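Local coordinates for uncharacterized protein (Bacteroides eggerthii, PDB 4FTD), which is of unknown function but is built as a six-bladed beta-propeller with an immunoglobulin-like domain, and probably acts in carbohydrate metabolism, at residues R139-D144 / N193-L197; G200-S205 / K216-E221. All blocks are in the same frame, centred on the assembly; numbering follows the deposited sequence.

Interaction 1 (R139-D144 / N193-L197)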
ATOM      1  N   ARG A 139     -19.811  -8.049  -4.295  1.00 32.53           N
ATOM      2  CA  ARG A 139     -18.862  -7.457  -5.275  1.00 35.13           C
ATOM      3  C   ARG A 139     -17.985  -6.377  -4.691  1.00 35.82           C
ATOM      4  O   ARG A 139     -17.176  -5.753  -5.382  1.00 37.24           O
ATOM      5  CB  ARG A 139     -19.647  -6.903  -6.453  1.00 36.50           C
ATOM      6  CG  ARG A 139     -20.431  -7.979  -7.146  1.00 38.36           C
ATOM      7  CD  ARG A 139     -21.114  -7.494  -8.411  1.00 37.56           C
ATOM      8  NE  ARG A 139     -21.928  -8.613  -8.926  1.00 37.45           N
ATOM      9  CZ  ARG A 139     -22.551  -8.603 -10.103  1.00 43.50           C
ATOM     10  NH1 ARG A 139     -22.444  -7.577 -10.903  1.00 41.79           N
ATOM     11  NH2 ARG A 139     -23.295  -9.622 -10.477  1.00 43.22           N
ATOM     12  N   CYS A 140     -18.082  -6.180  -3.384  1.00 35.33           N
ATOM     13  CA  CYS A 140     -17.338  -5.137  -2.740  1.00 36.32           C
ATOM     14  C   CYS A 140     -17.082  -5.398  -1.270  1.00 38.05           C
ATOM     15  O   CYS A 140     -17.970  -5.818  -0.552  1.00 34.40           O
ATOM     16  CB  CYS A 140     -18.120  -3.851  -2.826  1.00 41.92           C
ATOM     17  SG  CYS A 140     -17.268  -2.311  -2.357  1.00 39.35           S
ATOM     18  N   ALA A 141     -15.873  -5.062  -0.854  1.00 36.30           N
ATOM     19  CA  ALA A 141     -15.442  -5.046   0.528  1.00 37.58           C
ATOM     20  C   ALA A 141     -14.512  -3.849   0.713  1.00 37.83           C
ATOM     21  O   ALA A 141     -13.884  -3.382  -0.234  1.00 40.14           O
ATOM     22  CB  ALA A 141     -14.750  -6.398   0.913  1.00 35.28           C
ATOM     23  N   SER A 142     -14.467  -3.308   1.925  1.00 37.15           N
ATOM     24  CA  SER A 142     -13.650  -2.171   2.256  1.00 38.85           C
ATOM     25  C   SER A 142     -13.070  -2.376   3.685  1.00 39.15           C
ATOM     26  O   SER A 142     -13.544  -3.215   4.423  1.00 39.93           O
ATOM     27  CB  SER A 142     -14.485  -0.887   2.155  1.00 37.02           C
ATOM     28  OG  SER A 142     -13.735   0.288   2.466  1.00 40.47           O
ATOM     29  N   TYR A 143     -12.006  -1.661   4.003  1.00 35.59           N
ATOM     30  CA  TYR A 143     -11.239  -1.846   5.247  1.00 38.57           C
ATOM     31  C   TYR A 143     -10.716  -0.519   5.734  1.00 43.12           C
ATOM     32  O   TYR A 143     -10.346   0.300   4.941  1.00 37.93           O
ATOM     33  CB  TYR A 143     -10.099  -2.796   4.971  1.00 41.34           C
ATOM     34  CG  TYR A 143      -8.902  -2.782   5.921  1.00 42.50           C
ATOM     35  CD1 TYR A 143      -7.792  -1.968   5.653  1.00 44.24           C
ATOM     36  CD2 TYR A 143      -8.822  -3.645   6.993  1.00 38.94           C
ATOM     37  CE1 TYR A 143      -6.680  -1.972   6.466  1.00 44.80           C
ATOM     38  CE2 TYR A 143      -7.675  -3.678   7.804  1.00 41.71           C
ATOM     39  CZ  TYR A 143      -6.623  -2.827   7.521  1.00 45.01           C
ATOM     40  OH  TYR A 143      -5.527  -2.806   8.286  1.00 45.26           O
ATOM     41  N   ASP A 144     -10.704  -0.302   7.032  1.00 41.63           N
ATOM     42  CA  ASP A 144     -10.144   0.907   7.601  1.00 47.56           C
ATOM     43  C   ASP A 144      -9.231   0.648   8.809  1.00 49.18           C
ATOM     44  O   ASP A 144      -8.947   1.565   9.533  1.00 47.42           O
ATOM     45  CB  ASP A 144     -11.273   1.852   8.006  1.00 42.88           C
ATOM     46  CG  ASP A 144     -12.125   1.314   9.136  1.00 45.85           C
ATOM     47  OD1 ASP A 144     -11.877   0.200   9.657  1.00 42.70           O
ATOM     48  OD2 ASP A 144     -13.088   2.003   9.479  1.00 43.77           O
ATOM     49  N   ASN A 193     -24.673  -2.546  -3.751  1.00 34.89           N
ATOM     50  CA  ASN A 193     -23.663  -3.147  -4.591  1.00 32.39           C
ATOM     51  C   ASN A 193     -22.285  -2.693  -4.201  1.00 35.99           C
ATOM     52  O   ASN A 193     -21.502  -3.501  -3.736  1.00 33.54           O
ATOM     53  CB  ASN A 193     -23.958  -2.862  -6.047  1.00 30.72           C
ATOM     54  CG  ASN A 193     -23.136  -3.739  -7.008  1.00 39.54           C
ATOM     55  OD1 ASN A 193     -23.048  -4.943  -6.791  1.00 36.53           O
ATOM     56  ND2 ASN A 193     -22.564  -3.151  -8.078  1.00 33.67           N
HETATM   57  N   MSE A 194     -21.969  -1.394  -4.318  1.00 36.05           N
HETATM   58  CA  MSE A 194     -20.639  -0.889  -3.863  1.00 36.05           C
HETATM   59  C   MSE A 194     -20.807  -0.240  -2.495  1.00 35.87           C
HETATM   60  O   MSE A 194     -21.896   0.049  -2.080  1.00 36.34           O
HETATM   61  CB  MSE A 194     -20.105   0.164  -4.835  1.00 35.03           C
HETATM   62  CG  MSE A 194     -19.852  -0.376  -6.200  1.00 37.76           C
HETATM   63 SE   MSE A 194     -18.323  -1.686  -6.170  0.75 44.97          SE
HETATM   64  CE  MSE A 194     -19.199  -3.409  -6.608  1.00 37.62           C
ATOM     65  N   GLY A 195     -19.698  -0.001  -1.812  1.00 33.99           N
ATOM     66  CA  GLY A 195     -19.738   0.787  -0.584  1.00 30.20           C
ATOM     67  C   GLY A 195     -18.316   1.041  -0.115  1.00 32.37           C
ATOM     68  O   GLY A 195     -17.369   0.597  -0.762  1.00 36.32           O
ATOM     69  N   ALA A 196     -18.185   1.624   1.055  1.00 34.19           N
ATOM     70  CA  ALA A 196     -16.882   1.985   1.578  1.00 34.64           C
ATOM     71  C   ALA A 196     -17.027   2.293   3.070  1.00 34.16           C
ATOM     72  O   ALA A 196     -18.068   2.777   3.542  1.00 39.99           O
ATOM     73  CB  ALA A 196     -16.336   3.210   0.815  1.00 39.91           C
ATOM     74  N   LEU A 197     -15.930   2.074   3.769  1.00 34.51           N
ATOM     75  CA  LEU A 197     -15.679   2.533   5.116  1.00 39.53           C
ATOM     76  C   LEU A 197     -14.767   3.771   5.024  1.00 39.17           C
ATOM     77  O   LEU A 197     -13.688   3.718   4.456  1.00 40.56           O
ATOM     78  CB  LEU A 197     -14.964   1.454   5.902  1.00 39.27           C
ATOM     79  CG  LEU A 197     -15.717   0.331   6.534  1.00 48.29           C
ATOM     80  CD1 LEU A 197     -14.733  -0.737   7.085  1.00 43.89           C
ATOM     81  CD2 LEU A 197     -16.601   0.884   7.643  1.00 53.12           C
TER
HETATM   82  O   HOH W   1     -21.803  -6.201  -3.487  1.00 35.29           O
HETATM   83  O   HOH W   2     -21.224  -4.669 -10.389  1.00 39.47           O
HETATM   84  O   HOH W   3     -12.475   3.160   1.854  1.00 46.05           O
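The R139 guanidinium and the N193 amide are turned 69° against each other, and N193 OD1 lies obliquely to the guanidinium, 3.6 Å from R139 CD. At the guanidinium edge, in its plane, sits a water that accepts from both R139 NH1 and N193 ND2; N193 ND2 also binds G246 O, and R139 NE binds N136 O. This is the seam between adjacent blades of the six-bladed beta-propeller, where the first strands of two four-stranded sheets run nearly parallel, 5.7 Å apart at their axes. That is wider than strand pairing, and side chains and waters fill the gap. The bent chain of selenomethionine M194 swings its methyl back to within 3.3 Å (CE) of R139 O. C140 SG accepts a weak bond from G195 N at 3.4 Å. Near the other end, the D144 carboxylate lies across L197 (D144 CG 3.9 Å from L197 CD1), while its OD1 takes the backbone N-H groups of E146 and H147. With OG anti to the backbone N (chi1 -180°), S142 reaches across the seam; D415 OD2 is a further partner. L197 N donates to S142 OG over 3.1 Å in an almost straight bond, N-H...O 176°.

Interaction 2 (G200-S205 / K216-E221)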
ATOM      1  N   GLY A 200     -14.674   6.242   9.738  1.00 41.12           N
ATOM      2  CA  GLY A 200     -15.506   5.521  10.691  1.00 41.84           C
ATOM      3  C   GLY A 200     -16.990   5.375  10.308  1.00 44.60           C
ATOM      4  O   GLY A 200     -17.764   4.871  11.106  1.00 50.61           O
ATOM      5  N   HIS A 201     -17.379   5.850   9.123  1.00 43.38           N
ATOM      6  CA  HIS A 201     -18.750   5.753   8.641  1.00 42.05           C
ATOM      7  C   HIS A 201     -18.846   4.714   7.540  1.00 40.92           C
ATOM      8  O   HIS A 201     -17.871   4.443   6.857  1.00 44.19           O
ATOM      9  CB  HIS A 201     -19.178   7.096   8.036  1.00 43.34           C
ATOM     10  CG  HIS A 201     -18.852   8.265   8.901  1.00 45.91           C
ATOM     11  ND1 HIS A 201     -19.247   8.346  10.221  1.00 49.30           N
ATOM     12  CD2 HIS A 201     -18.136   9.379   8.654  1.00 49.75           C
ATOM     13  CE1 HIS A 201     -18.787   9.467  10.745  1.00 49.39           C
ATOM     14  NE2 HIS A 201     -18.129  10.125   9.809  1.00 49.32           N
ATOM     15  N   VAL A 202     -20.047   4.189   7.334  1.00 39.66           N
ATOM     16  CA  VAL A 202     -20.317   3.302   6.226  1.00 36.99           C
ATOM     17  C   VAL A 202     -21.146   4.038   5.165  1.00 36.37           C
ATOM     18  O   VAL A 202     -22.099   4.776   5.478  1.00 39.15           O
ATOM     19  CB  VAL A 202     -21.055   2.043   6.674  1.00 47.84           C
ATOM     20  CG1 VAL A 202     -21.324   1.145   5.467  1.00 41.10           C
ATOM     21  CG2 VAL A 202     -20.238   1.350   7.755  1.00 42.74           C
ATOM     22  N   TYR A 203     -20.734   3.854   3.917  1.00 35.48           N
ATOM     23  CA  TYR A 203     -21.481   4.294   2.767  1.00 38.26           C
ATOM     24  C   TYR A 203     -21.818   3.092   1.914  1.00 37.99           C
ATOM     25  O   TYR A 203     -20.937   2.283   1.666  1.00 38.11           O
ATOM     26  CB  TYR A 203     -20.627   5.195   1.903  1.00 37.15           C
ATOM     27  CG  TYR A 203     -20.286   6.532   2.529  1.00 37.44           C
ATOM     28  CD1 TYR A 203     -19.226   6.646   3.453  1.00 39.38           C
ATOM     29  CD2 TYR A 203     -21.018   7.649   2.236  1.00 42.90           C
ATOM     30  CE1 TYR A 203     -18.937   7.883   4.055  1.00 40.81           C
ATOM     31  CE2 TYR A 203     -20.709   8.866   2.797  1.00 36.21           C
ATOM     32  CZ  TYR A 203     -19.664   8.975   3.697  1.00 41.30           C
ATOM     33  OH  TYR A 203     -19.398  10.169   4.323  1.00 41.99           O
ATOM     34  N   LEU A 204     -23.055   3.003   1.432  1.00 34.57           N
ATOM     35  CA  LEU A 204     -23.423   2.030   0.419  1.00 39.60           C
ATOM     36  C   LEU A 204     -24.161   2.730  -0.716  1.00 33.16           C
ATOM     37  O   LEU A 204     -24.852   3.695  -0.500  1.00 36.86           O
ATOM     38  CB  LEU A 204     -24.314   0.925   0.987  1.00 36.62           C
ATOM     39  CG  LEU A 204     -23.847  -0.038   2.094  1.00 39.39           C
ATOM     40  CD1 LEU A 204     -24.916  -1.071   2.338  1.00 36.96           C
ATOM     41  CD2 LEU A 204     -22.538  -0.706   1.745  1.00 32.79           C
ATOM     42  N   SER A 205     -24.083   2.157  -1.926  1.00 36.19           N
ATOM     43  CA  SER A 205     -24.821   2.657  -3.050  1.00 36.58           C
ATOM     44  C   SER A 205     -25.563   1.517  -3.754  1.00 34.55           C
ATOM     45  O   SER A 205     -25.039   0.394  -3.826  1.00 37.00           O
ATOM     46  CB  SER A 205     -23.901   3.385  -4.013  1.00 34.03           C
ATOM     47  OG  SER A 205     -22.712   2.630  -4.342  1.00 37.85           O
ATOM     48  N   LYS A 216     -29.348   5.271  -5.269  1.00 38.06           N
ATOM     49  CA  LYS A 216     -29.396   5.724  -3.898  1.00 39.13           C
ATOM     50  C   LYS A 216     -28.078   5.515  -3.223  1.00 37.12           C
ATOM     51  O   LYS A 216     -27.346   4.582  -3.585  1.00 34.86           O
ATOM     52  CB  LYS A 216     -30.534   5.002  -3.174  1.00 37.86           C
ATOM     53  CG  LYS A 216     -31.897   5.264  -3.814  1.00 41.43           C
ATOM     54  CD  LYS A 216     -33.029   4.518  -3.141  1.00 38.89           C
ATOM     55  CE  LYS A 216     -33.368   5.162  -1.829  1.00 41.48           C
ATOM     56  NZ  LYS A 216     -34.383   4.348  -1.143  1.00 38.20           N
ATOM     57  N   ILE A 217     -27.755   6.430  -2.315  1.00 36.38           N
ATOM     58  CA  ILE A 217     -26.567   6.382  -1.471  1.00 36.05           C
ATOM     59  C   ILE A 217     -27.057   6.491  -0.028  1.00 32.58           C
ATOM     60  O   ILE A 217     -27.877   7.368   0.316  1.00 39.41           O
ATOM     61  CB  ILE A 217     -25.564   7.498  -1.758  1.00 36.26           C
ATOM     62  CG1 ILE A 217     -25.230   7.539  -3.277  1.00 33.89           C
ATOM     63  CG2 ILE A 217     -24.307   7.362  -0.927  1.00 32.87           C
ATOM     64  CD1 ILE A 217     -24.345   8.697  -3.693  1.00 36.38           C
ATOM     65  N   TYR A 218     -26.560   5.564   0.765  1.00 35.19           N
ATOM     66  CA  TYR A 218     -26.883   5.432   2.150  1.00 32.91           C
ATOM     67  C   TYR A 218     -25.644   5.630   3.035  1.00 35.07           C
ATOM     68  O   TYR A 218     -24.515   5.296   2.631  1.00 37.66           O
ATOM     69  CB  TYR A 218     -27.408   4.034   2.390  1.00 35.12           C
ATOM     70  CG  TYR A 218     -28.656   3.684   1.586  1.00 32.58           C
ATOM     71  CD1 TYR A 218     -28.551   3.140   0.316  1.00 34.85           C
ATOM     72  CD2 TYR A 218     -29.940   3.899   2.121  1.00 38.19           C
ATOM     73  CE1 TYR A 218     -29.683   2.753  -0.410  1.00 37.85           C
ATOM     74  CE2 TYR A 218     -31.082   3.539   1.405  1.00 40.56           C
ATOM     75  CZ  TYR A 218     -30.948   2.976   0.137  1.00 38.50           C
ATOM     76  OH  TYR A 218     -32.044   2.573  -0.547  1.00 39.00           O
ATOM     77  N   TYR A 219     -25.908   6.078   4.277  1.00 37.81           N
ATOM     78  CA  TYR A 219     -24.892   6.435   5.238  1.00 39.63           C
ATOM     79  C   TYR A 219     -25.227   5.911   6.630  1.00 38.02           C
ATOM     80  O   TYR A 219     -26.379   6.045   7.089  1.00 40.39           O
ATOM     81  CB  TYR A 219     -24.817   7.978   5.287  1.00 37.09           C
ATOM     82  CG  TYR A 219     -23.893   8.596   6.345  1.00 37.41           C
ATOM     83  CD1 TYR A 219     -22.550   8.834   6.077  1.00 41.49           C
ATOM     84  CD2 TYR A 219     -24.395   9.051   7.554  1.00 39.03           C
ATOM     85  CE1 TYR A 219     -21.727   9.437   7.013  1.00 39.05           C
ATOM     86  CE2 TYR A 219     -23.568   9.640   8.495  1.00 41.46           C
ATOM     87  CZ  TYR A 219     -22.232   9.828   8.213  1.00 45.48           C
ATOM     88  OH  TYR A 219     -21.386  10.418   9.123  1.00 42.83           O
ATOM     89  N   TRP A 220     -24.218   5.350   7.301  1.00 39.65           N
ATOM     90  CA  TRP A 220     -24.300   4.940   8.688  1.00 41.28           C
ATOM     91  C   TRP A 220     -23.234   5.693   9.452  1.00 44.42           C
ATOM     92  O   TRP A 220     -22.029   5.564   9.148  1.00 40.92           O
ATOM     93  CB  TRP A 220     -24.009   3.435   8.832  1.00 43.52           C
ATOM     94  CG  TRP A 220     -25.136   2.575   8.413  1.00 39.20           C
ATOM     95  CD1 TRP A 220     -26.026   1.924   9.233  1.00 41.36           C
ATOM     96  CD2 TRP A 220     -25.477   2.216   7.082  1.00 37.58           C
ATOM     97  NE1 TRP A 220     -26.938   1.232   8.484  1.00 40.79           N
ATOM     98  CE2 TRP A 220     -26.610   1.373   7.154  1.00 38.75           C
ATOM     99  CE3 TRP A 220     -24.959   2.552   5.818  1.00 34.85           C
ATOM    100  CZ2 TRP A 220     -27.215   0.849   6.019  1.00 38.99           C
ATOM    101  CZ3 TRP A 220     -25.563   2.012   4.695  1.00 38.63           C
ATOM    102  CH2 TRP A 220     -26.673   1.180   4.802  1.00 36.51           C
ATOM    103  N   GLU A 221     -23.658   6.476  10.426  1.00 43.91           N
ATOM    104  CA  GLU A 221     -22.731   7.259  11.254  1.00 43.17           C
ATOM    105  C   GLU A 221     -21.779   6.342  12.008  1.00 47.55           C
ATOM    106  O   GLU A 221     -20.569   6.555  12.039  1.00 48.05           O
ATOM    107  CB  GLU A 221     -23.547   8.106  12.253  1.00 50.14           C
ATOM    108  CG  GLU A 221     -22.748   8.990  13.205  1.00 60.79           C
ATOM    109  CD  GLU A 221     -22.146  10.228  12.561  1.00 73.68           C
ATOM    110  OE1 GLU A 221     -22.737  10.804  11.603  1.00 72.73           O
ATOM    111  OE2 GLU A 221     -21.073  10.653  13.043  1.00 87.22           O
TER
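The hydroxyl of Y219 is poised over the centre of the H201 imidazole, with OH 3.1 Å above the ring plane. The two rings themselves meet obliquely, their planes 45° apart. The same tyrosine turns an edge to the face of Y203: Y219 CD1 comes 3.7 Å from Y203 CZ in an edge-to-face pair with planes at 70°, so Y219 touches both other members of the aromatic cluster, one with its hydroxyl end and one with its CD1 edge. Its CG is anti to the backbone N (chi1 174°), a setting that leans the ring over the neighbouring strand. E221 fixes both ends of the H201-Y219 pair. Its backbone O accepts a hydrogen bond from H201 ND1 at 2.9 Å, the donor approaching on a lone pair and the oxygen lying nearly in the imidazole plane, while its carboxylate OE1 receives the Y219 hydroxyl at 2.9 Å from above the carboxylate plane. Y203 OH, for its part, is bonded to H279 O.

The two strands form the antiparallel hairpin that joins the second and third strands of a propeller blade. V202 with W220 and L204 with Y218 are its hydrogen-bonded pairs; the shortest of their four bonds is Y218 N to L204 O at 2.8 Å, nearly along the C=O axis. On the sheet face opposite the cluster, the W220 indole crosses both V202 and L204 obliquely. W220 CB packs on V202 CB at 3.9 Å, and the far rim of the indole reaches L204, where W220 CZ3 lies 3.7 Å from L204 CG. The indole N-H is spent outside the hairpin, on D181 O. Farther along the same face, the Y218 hydroxyl accepts from K216 NZ at 3.0 Å, and that ammonium also donates to K186 O.

Both contacts are mainly buried, but they do different work: interaction 1 joins two neighbouring blades, whereas interaction 2 lies within one of them. Interaction 1 sits about 17 Å from the chain centre and interaction 2 about 24 Å, with exposed residues, G200 and E221, at the open end of its hairpin. The seam of interaction 1 relies on side chains and bridging waters without backbone-to-backbone bonds; interaction 2 has regular antiparallel pairing flanked by aromatic rings. Strands 190-198 and 201-207, adjacent in sequence and in the sheet, tie them together: A196 N probably bonds to Y203 O, and L197 CD2 packs on V202 CG2 at 3.7 Å. A classic bulge at N193 and M194 faces S205.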